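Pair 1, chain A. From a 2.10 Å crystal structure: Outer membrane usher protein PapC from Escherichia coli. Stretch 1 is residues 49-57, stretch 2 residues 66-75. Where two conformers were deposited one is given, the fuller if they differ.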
# COMPACT_ATOMS: atom_id res chain seq x y z
N GLY A 49 -9.94 -2.12 5.13
CA GLY A 49 -9.66 -2.99 6.26
C GLY A 49 -8.20 -3.04 6.66
O GLY A 49 -7.69 -4.10 7.05
N VAL A 50 -7.51 -1.91 6.56
CA VAL A 50 -6.11 -1.82 6.95
C VAL A 50 -5.97 -1.74 8.46
O VAL A 50 -6.75 -1.06 9.13
CB VAL A 50 -5.43 -0.58 6.33
CG1 VAL A 50 -3.94 -0.59 6.63
CG2 VAL A 50 -5.68 -0.54 4.83
N THR A 51 -4.96 -2.42 8.99
CA THR A 51 -4.66 -2.35 10.41
C THR A 51 -3.50 -1.40 10.64
O THR A 51 -2.42 -1.59 10.08
CB THR A 51 -4.29 -3.73 10.98
OG1 THR A 51 -5.30 -4.68 10.64
CG2 THR A 51 -4.15 -3.66 12.50
N PRO A 52 -3.71 -0.36 11.47
CA PRO A 52 -2.62 0.58 11.77
C PRO A 52 -1.41 -0.15 12.33
O PRO A 52 -1.54 -0.94 13.26
CB PRO A 52 -3.24 1.48 12.84
CG PRO A 52 -4.71 1.42 12.59
CD PRO A 52 -4.97 0.01 12.13
N GLY A 53 -0.24 0.10 11.75
CA GLY A 53 0.99 -0.49 12.24
C GLY A 53 1.46 -1.72 11.49
O GLY A 53 2.59 -2.17 11.66
N GLU A 54 0.60 -2.28 10.64
CA GLU A 54 0.95 -3.49 9.91
C GLU A 54 1.85 -3.21 8.71
O GLU A 54 2.01 -2.07 8.29
CB GLU A 54 -0.31 -4.25 9.46
CG GLU A 54 -1.01 -3.64 8.27
CD GLU A 54 -2.11 -4.53 7.73
OE1 GLU A 54 -1.90 -5.76 7.66
OE2 GLU A 54 -3.18 -4.01 7.35
N THR A 55 2.44 -4.27 8.18
CA THR A 55 3.27 -4.17 6.98
C THR A 55 2.53 -4.72 5.78
O THR A 55 2.10 -5.87 5.77
CB THR A 55 4.59 -4.96 7.14
OG1 THR A 55 5.34 -4.41 8.24
CG2 THR A 55 5.43 -4.87 5.87
N LEU A 56 2.36 -3.88 4.76
CA LEU A 56 1.69 -4.31 3.54
C LEU A 56 2.73 -4.59 2.46
O LEU A 56 3.79 -3.98 2.44
CB LEU A 56 0.72 -3.24 3.05
CG LEU A 56 -0.34 -2.75 4.04
CD1 LEU A 56 -1.32 -1.80 3.35
CD2 LEU A 56 -1.09 -3.91 4.67
N SER A 57 2.41 -5.53 1.58
CA SER A 57 3.27 -5.79 0.44
C SER A 57 2.55 -5.38 -0.84
O SER A 57 1.34 -5.58 -0.98
CB SER A 57 3.69 -7.26 0.38
OG SER A 57 2.63 -8.08 -0.07
N CYS A 66 7.72 -4.52 -3.28
CA CYS A 66 8.12 -3.66 -2.17
C CYS A 66 7.12 -3.72 -1.03
O CYS A 66 6.01 -4.23 -1.20
CB CYS A 66 8.33 -2.22 -2.64
SG CYS A 66 7.11 -1.64 -3.85
N GLN A 67 7.51 -3.20 0.12
CA GLN A 67 6.65 -3.22 1.29
C GLN A 67 6.54 -1.83 1.92
O GLN A 67 7.45 -1.01 1.80
CB GLN A 67 7.15 -4.24 2.32
CG GLN A 67 7.01 -5.67 1.85
CD GLN A 67 7.39 -6.69 2.90
OE1 GLN A 67 6.78 -7.76 2.99
NE2 GLN A 67 8.39 -6.36 3.71
N VAL A 68 5.41 -1.59 2.57
CA VAL A 68 5.16 -0.33 3.25
C VAL A 68 4.79 -0.59 4.70
O VAL A 68 4.23 -1.63 5.03
CB VAL A 68 4.00 0.46 2.59
CG1 VAL A 68 4.28 0.68 1.10
CG2 VAL A 68 2.69 -0.27 2.78
N ASN A 69 5.12 0.36 5.57
CA ASN A 69 4.74 0.28 6.97
C ASN A 69 3.62 1.27 7.26
O ASN A 69 3.82 2.48 7.23
CB ASN A 69 5.94 0.57 7.88
CG ASN A 69 7.09 -0.39 7.63
OD1 ASN A 69 8.24 0.03 7.47
ND2 ASN A 69 6.79 -1.68 7.60
N VAL A 70 2.42 0.75 7.52
CA VAL A 70 1.29 1.60 7.83
C VAL A 70 1.50 2.23 9.20
O VAL A 70 1.62 1.52 10.20
CB VAL A 70 -0.03 0.82 7.83
CG1 VAL A 70 -1.19 1.74 8.17
CG2 VAL A 70 -0.24 0.15 6.48
N PRO A 71 1.55 3.57 9.26
CA PRO A 71 1.75 4.27 10.53
C PRO A 71 0.75 3.80 11.60
O PRO A 71 -0.39 3.48 11.28
CB PRO A 71 1.50 5.73 10.17
CG PRO A 71 1.84 5.82 8.72
CD PRO A 71 1.41 4.51 8.13
N GLU A 72 1.20 3.76 12.85
CA GLU A 72 0.35 3.33 13.95
C GLU A 72 -0.79 4.33 14.14
O GLU A 72 -1.81 4.01 14.74
CB GLU A 72 1.18 3.24 15.24
CG GLU A 72 0.77 2.12 16.17
CD GLU A 72 1.31 0.77 15.73
OE1 GLU A 72 0.50 -0.11 15.38
OE2 GLU A 72 2.55 0.60 15.75
N THR A 73 -0.60 5.53 13.62
CA THR A 73 -1.56 6.61 13.80
C THR A 73 -2.56 6.73 12.64
O THR A 73 -3.33 7.68 12.58
CB THR A 73 -0.86 7.96 13.98
OG1 THR A 73 0.08 8.16 12.92
CG2 THR A 73 -0.12 7.99 15.31
N ALA A 74 -2.53 5.76 11.74
CA ALA A 74 -3.45 5.77 10.60
C ALA A 74 -4.90 5.62 11.07
O ALA A 74 -5.22 4.75 11.88
CB ALA A 74 -3.08 4.67 9.62
N ILE A 75 -5.77 6.50 10.57
CA ILE A 75 -7.20 6.40 10.86
C ILE A 75 -8.01 6.42 9.57
O ILE A 75 -7.47 6.72 8.50
CB ILE A 75 -7.68 7.51 11.81
CG1 ILE A 75 -7.43 8.89 11.21
CG2 ILE A 75 -7.00 7.37 13.17
CD1 ILE A 75 -7.90 10.03 12.09
O HOH W 1 4.19 -0.69 13.43

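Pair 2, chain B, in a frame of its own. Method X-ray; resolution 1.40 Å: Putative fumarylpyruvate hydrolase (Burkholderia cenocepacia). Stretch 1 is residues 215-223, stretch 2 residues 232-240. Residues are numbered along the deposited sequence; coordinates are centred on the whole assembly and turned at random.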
# COMPACT_ATOMS: atom_id res chain seq x y z
N ALA B 215 19.21 13.49 6.44
CA ALA B 215 18.66 12.85 7.64
C ALA B 215 17.92 13.79 8.59
O ALA B 215 18.23 14.99 8.67
CB ALA B 215 19.78 12.14 8.38
N LEU B 216 16.98 13.22 9.34
CA LEU B 216 16.27 13.88 10.45
C LEU B 216 16.64 13.15 11.73
O LEU B 216 16.59 11.92 11.77
CB LEU B 216 14.76 13.80 10.27
CG LEU B 216 14.19 14.55 9.07
CD1 LEU B 216 12.69 14.24 8.93
CD2 LEU B 216 14.48 16.04 9.18
N GLN B 217 17.00 13.91 12.76
CA GLN B 217 17.25 13.36 14.09
C GLN B 217 16.01 13.50 14.94
O GLN B 217 15.22 14.43 14.74
CB GLN B 217 18.39 14.12 14.77
CG GLN B 217 19.69 14.15 14.00
CD GLN B 217 20.12 12.76 13.59
OE1 GLN B 217 20.04 11.82 14.38
NE2 GLN B 217 20.57 12.62 12.34
N PRO B 218 15.82 12.58 15.91
CA PRO B 218 14.76 12.78 16.89
C PRO B 218 14.83 14.19 17.48
O PRO B 218 15.91 14.67 17.82
CB PRO B 218 15.08 11.72 17.95
CG PRO B 218 15.78 10.64 17.19
CD PRO B 218 16.62 11.37 16.19
N GLY B 219 13.69 14.87 17.54
CA GLY B 219 13.63 16.22 18.09
C GLY B 219 13.77 17.33 17.06
O GLY B 219 13.54 18.50 17.38
N ASP B 220 14.17 17.00 15.83
CA ASP B 220 14.37 18.05 14.84
C ASP B 220 13.06 18.80 14.55
O ASP B 220 11.98 18.18 14.49
CB ASP B 220 14.92 17.49 13.53
CG ASP B 220 16.43 17.30 13.54
OD1 ASP B 220 17.10 17.73 14.50
OD2 ASP B 220 16.93 16.70 12.56
N ARG B 221 13.17 20.11 14.32
CA ARG B 221 12.04 20.94 13.88
C ARG B 221 12.10 21.07 12.34
O ARG B 221 13.05 21.66 11.80
CB ARG B 221 12.07 22.33 14.54
CG ARG B 221 10.91 23.25 14.09
CD ARG B 221 10.93 24.62 14.81
NE ARG B 221 10.97 24.36 16.25
CZ ARG B 221 9.92 24.04 17.01
NH1 ARG B 221 8.68 24.13 16.54
NH2 ARG B 221 10.13 23.62 18.26
N VAL B 222 11.12 20.49 11.66
CA VAL B 222 11.10 20.48 10.19
C VAL B 222 10.09 21.51 9.72
O VAL B 222 8.93 21.51 10.17
CB VAL B 222 10.72 19.09 9.67
CG1 VAL B 222 10.91 19.01 8.15
CG2 VAL B 222 11.53 18.02 10.40
N THR B 223 10.54 22.41 8.86
CA THR B 223 9.66 23.37 8.20
C THR B 223 9.82 23.21 6.70
O THR B 223 10.80 22.63 6.22
CB THR B 223 10.01 24.82 8.61
OG1 THR B 223 11.42 25.03 8.43
CG2 THR B 223 9.62 25.09 10.06
N PHE B 232 4.55 24.37 6.45
CA PHE B 232 4.34 23.51 7.59
C PHE B 232 5.48 23.65 8.59
O PHE B 232 6.59 24.15 8.26
CB PHE B 232 4.19 22.03 7.19
CG PHE B 232 5.44 21.43 6.63
CD1 PHE B 232 6.44 20.93 7.46
CD2 PHE B 232 5.63 21.36 5.24
CE1 PHE B 232 7.61 20.38 6.92
CE2 PHE B 232 6.80 20.81 4.71
CZ PHE B 232 7.79 20.33 5.55
N GLU B 233 5.18 23.18 9.80
CA GLU B 233 6.17 23.11 10.89
C GLU B 233 5.78 21.93 11.77
O GLU B 233 4.65 21.85 12.22
CB GLU B 233 6.18 24.42 11.67
CG GLU B 233 7.11 24.43 12.91
CD GLU B 233 7.43 25.83 13.41
OE1 GLU B 233 7.28 26.82 12.63
OE2 GLU B 233 7.85 25.95 14.58
N PHE B 234 6.70 20.99 11.99
CA PHE B 234 6.44 19.87 12.92
C PHE B 234 7.74 19.46 13.59
O PHE B 234 8.83 19.86 13.16
CB PHE B 234 5.73 18.68 12.23
CG PHE B 234 6.55 17.95 11.17
CD1 PHE B 234 7.52 17.02 11.51
CD2 PHE B 234 6.27 18.14 9.81
CE1 PHE B 234 8.21 16.31 10.52
CE2 PHE B 234 6.96 17.43 8.82
CZ PHE B 234 7.94 16.53 9.17
N VAL B 235 7.61 18.69 14.67
CA VAL B 235 8.76 18.22 15.41
C VAL B 235 8.83 16.69 15.28
O VAL B 235 7.82 16.00 15.44
CB VAL B 235 8.67 18.66 16.91
CG1 VAL B 235 9.80 18.07 17.73
CG2 VAL B 235 8.70 20.18 17.01
N VAL B 236 10.01 16.17 14.99
CA VAL B 236 10.23 14.72 14.94
C VAL B 236 10.23 14.16 16.36
O VAL B 236 10.89 14.73 17.26
CB VAL B 236 11.56 14.41 14.24
CG1 VAL B 236 11.81 12.91 14.20
CG2 VAL B 236 11.52 14.96 12.82
N GLY B 237 9.50 13.07 16.57
CA GLY B 237 9.43 12.46 17.88
C GLY B 237 10.71 11.77 18.32
O GLY B 237 11.72 11.70 17.58
N ALA B 238 10.66 11.24 19.54
CA ALA B 238 11.79 10.55 20.14
C ALA B 238 11.97 9.17 19.49
O ALA B 238 11.00 8.52 19.10
CB ALA B 238 11.58 10.40 21.65
N LYS B 239 13.21 8.70 19.44
CA LYS B 239 13.50 7.36 18.95
C LYS B 239 12.94 6.30 19.91
O LYS B 239 13.16 6.38 21.12
CB LYS B 239 15.01 7.20 18.76
CG LYS B 239 15.45 5.89 18.12
CD LYS B 239 16.96 5.92 17.88
CE LYS B 239 17.45 4.74 17.05
NZ LYS B 239 18.83 4.97 16.54
N PRO B 240 12.20 5.32 19.38
CA PRO B 240 11.60 4.30 20.26
C PRO B 240 12.64 3.29 20.73
O PRO B 240 12.39 2.56 21.69
CB PRO B 240 10.55 3.64 19.36
CG PRO B 240 11.08 3.81 17.97
CD PRO B 240 11.83 5.11 17.96
OXT PRO B 240 13.73 3.20 20.16

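A tight turn that feeds directly into an antiparallel strand pair can be built from quite different side chains, with a few positions the same. Pair 1, from the usher PapC, and pair 2, from a putative fumarylpyruvate hydrolase, illustrate the point. Fourteen central residues superpose with an RMSD of 0.8 Å, and the strand axes run at 153° in pair 1 and 156° in pair 2. In both, a type II turn, T51(A) to E54(A) or Q217(B) to D220(B), leads into the first strand. The centre of the ladder is a hydrogen-bonded pair: L56(A) N to V68(A) O and V68(A) N to L56(A) O, both 2.9 Å, match V222(B) N to F234(B) O at 2.8 Å and F234(B) N to V222(B) O at 2.9 Å. One step on, V70(A) N donates to E54(A) O at 3.0 Å, and V236(B) N to D220(B) O at 2.9 Å.

The turn has the same proline and glycine in both pairs. P52(A) matches P218(B), and G53(A) matches G219(B). Each glycine has a phi of 94° to 98°, where a CB would be jammed against the preceding carbonyl. The acidic residue that follows ties the turn together: E54(A) OE2 accepts from T51(A) N at 2.9 Å, and D220(B) OD2 accepts from Q217(B) N at 2.8 Å. Glutamate and aspartate reach the same donor with different chain lengths, adopting chi1 p and m respectively. The glycine amide also meets the second stretch, through a bond from G219(B) N to V236(B) O (2.8 Å), whereas the equivalent from G53(A) N to V70(A) O, equally short, is weak because its angle is only 123°.

Next along the second stretch from the strand in pair 1, and at the strand's last residue in pair 2, V70(A) and V236(B) coincide almost exactly, both with chi1 t. The residues packed on this valine differ. In pair 1, V50(A) CG1 and L56(A) CG each lie 3.8 Å from V70(A) CG2; in pair 2, L216(B) CD1 and V222(B) CG2 approach V236(B) CG2 at 4.1 and 3.9 Å. Thus the larger residue of the flanking two changes place, from L56(A) on the strand to L216(B) before the turn. Across the central bridge, L56(A) CB packs on V68(A) CG2 at 3.6 Å. Pair 2 instead sets V222(B) CB over the face of the F234(B) ring, 4.0 Å from its centroid, a CH-pi contact.

The other sheet face diverges in chemistry. T55(A), S57(A), Q67(A) and N69(A) are short or uncharged, and S57(A) CB meets Q67(A) CG at 4.0 Å. At the matching R221(B) and E233(B), a diagonal salt bridge joins NH1 of R221(B) to OE2 of E233(B) at 2.8 Å, while V235(B) CG2 covers one guanidinium face.

The match holds through P71(A) and G237(B), and loosens at E72(A) and A238(B), whose CA atoms lie 1.5 Å apart after superposition. The CA-to-CB bond of E72(A) points away, but the end of the side chain comes nearer, with OE1 of E72(A) 3.2 Å from G53(A) CA, and a water bridges G53(A) O (2.8 Å) and E72(A) OE2 (3.1 Å); A238(B) lacks any such reach.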